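Local coordinates for uncharacterized protein (Parabacteroides merdae, PDB 4R7F) that is of unknown function but carries immunoglobulin-like beta-sandwich domains and a type 9 secretion system plug protein first domain, at the interface of chains A and B. Coordinates in Å, arbitrary orientation; residue numbers count along the deposited sequence, not the author numbering. Chains: chain A/B, Uncharacterized protein.

The interface of chains A and B. Residues chain A 166, 202, 207, 209, 211; chain B 166, 168, 204, 207.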
ATOM      1  N   ASN A 166     -15.738  -9.480   4.481  1.00 24.51           N
ATOM      2  CA  ASN A 166     -17.053  -9.864   3.937  1.00 28.36           C
ATOM      3  C   ASN A 166     -16.837 -10.328   2.544  1.00 30.63           C
ATOM      4  O   ASN A 166     -16.051  -9.744   1.818  1.00 28.64           O
ATOM      5  CB  ASN A 166     -18.029  -8.688   3.892  1.00 33.54           C
ATOM      6  CG  ASN A 166     -18.179  -8.025   5.246  1.00 37.48           C
ATOM      7  OD1 ASN A 166     -18.972  -8.457   6.067  1.00 38.54           O
ATOM      8  ND2 ASN A 166     -17.374  -6.991   5.492  1.00 80.45           N
ATOM      9  N   SER A 202     -22.539 -13.946   9.866  1.00 28.87           N
ATOM     10  CA  SER A 202     -23.873 -13.699   9.257  1.00 31.94           C
ATOM     11  C   SER A 202     -23.899 -13.993   7.767  1.00 28.54           C
ATOM     12  O   SER A 202     -22.892 -13.832   7.102  1.00 26.83           O
ATOM     13  CB  SER A 202     -24.294 -12.235   9.454  1.00 35.63           C
ATOM     14  OG  SER A 202     -23.459 -11.375   8.686  1.00 34.94           O
ATOM     15  N   GLN A 207     -24.128 -11.380   0.735  1.00 26.92           N
ATOM     16  CA  GLN A 207     -23.019 -10.981   1.589  1.00 34.44           C
ATOM     17  C   GLN A 207     -22.826 -11.931   2.710  1.00 28.95           C
ATOM     18  O   GLN A 207     -23.771 -12.243   3.396  1.00 27.66           O
ATOM     19  CB  GLN A 207     -23.224  -9.604   2.181  1.00 36.15           C
ATOM     20  CG  GLN A 207     -21.918  -9.091   2.716  1.00 45.66           C
ATOM     21  CD  GLN A 207     -21.976  -7.626   3.110  1.00 50.16           C
ATOM     22  OE1 GLN A 207     -22.783  -7.239   3.980  1.00 49.26           O
ATOM     23  NE2 GLN A 207     -21.096  -6.805   2.506  1.00 32.71           N
ATOM     24  N   SER A 209     -20.473 -12.469   6.026  1.00 26.75           N
ATOM     25  CA  SER A 209     -19.584 -11.698   6.887  1.00 30.49           C
ATOM     26  C   SER A 209     -18.821 -12.597   7.852  1.00 35.92           C
ATOM     27  O   SER A 209     -19.436 -13.448   8.513  1.00 27.77           O
ATOM     28  CB  SER A 209     -20.395 -10.632   7.642  1.00 29.68           C
ATOM     29  OG  SER A 209     -19.587  -9.969   8.606  1.00 47.20           O
ATOM     30  N   THR A 211     -16.739 -11.460  10.455  1.00 38.73           N
ATOM     31  CA  THR A 211     -16.301 -10.330  11.235  1.00 39.78           C
ATOM     32  C   THR A 211     -16.516 -10.710  12.676  1.00 34.45           C
ATOM     33  O   THR A 211     -17.465 -11.393  12.966  1.00 41.18           O
ATOM     34  CB  THR A 211     -17.129  -9.098  10.858  1.00 41.50           C
ATOM     35  OG1 THR A 211     -16.892  -8.805   9.478  1.00 41.35           O
ATOM     36  CG2 THR A 211     -16.699  -7.912  11.641  1.00 40.85           C
TER
ATOM     37  N   ASN B 166     -18.210  -1.831   4.762  1.00 24.51           N
ATOM     38  CA  ASN B 166     -19.081  -2.175   5.900  1.00 28.36           C
ATOM     39  C   ASN B 166     -18.553  -1.463   7.091  1.00 30.63           C
ATOM     40  O   ASN B 166     -17.350  -1.385   7.275  1.00 28.64           O
ATOM     41  CB  ASN B 166     -19.069  -3.672   6.208  1.00 33.54           C
ATOM     42  CG  ASN B 166     -19.422  -4.503   4.991  1.00 37.48           C
ATOM     43  OD1 ASN B 166     -20.587  -4.723   4.703  1.00 38.54           O
ATOM     44  ND2 ASN B 166     -18.400  -4.928   4.248  1.00 80.45           N
ATOM     45  N   ASN B 168     -18.284  -1.789  10.869  1.00 32.12           N
ATOM     46  CA  ASN B 168     -18.319  -2.728  11.966  1.00 31.09           C
ATOM     47  C   ASN B 168     -18.382  -2.008  13.315  1.00 25.96           C
ATOM     48  O   ASN B 168     -17.415  -1.423  13.732  1.00 28.05           O
ATOM     49  CB  ASN B 168     -17.078  -3.616  11.864  1.00 37.92           C
ATOM     50  CG  ASN B 168     -16.970  -4.314  10.502  1.00 38.40           C
ATOM     51  OD1 ASN B 168     -17.951  -4.824   9.967  1.00 47.81           O
ATOM     52  ND2 ASN B 168     -15.773  -4.335   9.954  1.00 40.54           N
ATOM     53  N   LEU B 204     -27.480  -4.792  10.201  1.00 31.68           N
ATOM     54  CA  LEU B 204     -27.550  -5.739  11.267  1.00 30.03           C
ATOM     55  C   LEU B 204     -27.169  -5.004  12.544  1.00 25.52           C
ATOM     56  O   LEU B 204     -26.793  -3.837  12.532  1.00 31.19           O
ATOM     57  CB  LEU B 204     -26.630  -6.906  10.975  1.00 33.18           C
ATOM     58  CG  LEU B 204     -26.849  -7.589   9.619  1.00 32.90           C
ATOM     59  CD1 LEU B 204     -25.729  -8.589   9.392  1.00 31.06           C
ATOM     60  CD2 LEU B 204     -28.180  -8.311   9.559  1.00 34.75           C
ATOM     61  N   GLN B 207     -23.326  -4.431  12.184  1.00 26.92           N
ATOM     62  CA  GLN B 207     -22.731  -4.262  10.867  1.00 34.44           C
ATOM     63  C   GLN B 207     -23.648  -3.554   9.943  1.00 28.95           C
ATOM     64  O   GLN B 207     -24.788  -3.936   9.825  1.00 27.66           O
ATOM     65  CB  GLN B 207     -22.370  -5.587  10.232  1.00 36.15           C
ATOM     66  CG  GLN B 207     -21.430  -5.351   9.085  1.00 45.66           C
ATOM     67  CD  GLN B 207     -20.827  -6.635   8.543  1.00 50.16           C
ATOM     68  OE1 GLN B 207     -21.565  -7.536   8.094  1.00 49.26           O
ATOM     69  NE2 GLN B 207     -19.483  -6.715   8.542  1.00 32.71           N
TER
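B:Gln207 reaches across a two-fold axis to A:Asn166 and A:Ser209, where strands 160-168 and 207-210 of two copies of this immunoglobulin-like beta-sandwich protein face each other; whether the pair persists in solution the structure alone does not show. Its CG lies anti to the backbone N (chi1 -164°) and the extended chain carries the amide to the partner, where several polar atoms crowd it. Within its own chain, NE2 of B:Gln207 gives a nearly straight hydrogen bond to OD1 of B:Asn168 (2.8 Å), an asparagine supplying the carbonyl acceptor in its plane; this limits the amide's rotation. Across the contact NE2 bonds weakly to OD1 of A:Asn166 (3.1 Å), amide planes 56° apart. The two Asn166 amides meet tip to tip, ND2 to ND2 at 2.6 Å without a hydrogen bond, so their modelled orientation is doubtful. The short A:Ser209 puts OG off the end of the B:Gln207 amide, somewhat out of its plane, bonding weakly to OE1 (3.2 Å). Glutamine suits this place, presenting donor and acceptor on one long chain; an alanine here would probably leave B:Asn168 OD1 without this donor and open a gap beside A:Ser209. Sparser contacts flank the cluster. A:Thr211 offers OG1 to OG of A:Ser209 (3.1 Å) and its methyl CG2 to the B:Asn168 amide, while leucine's branched end gives an apolar surface, CD1 of B:Leu204 packing against small A:Ser202, 3.7 Å from OG.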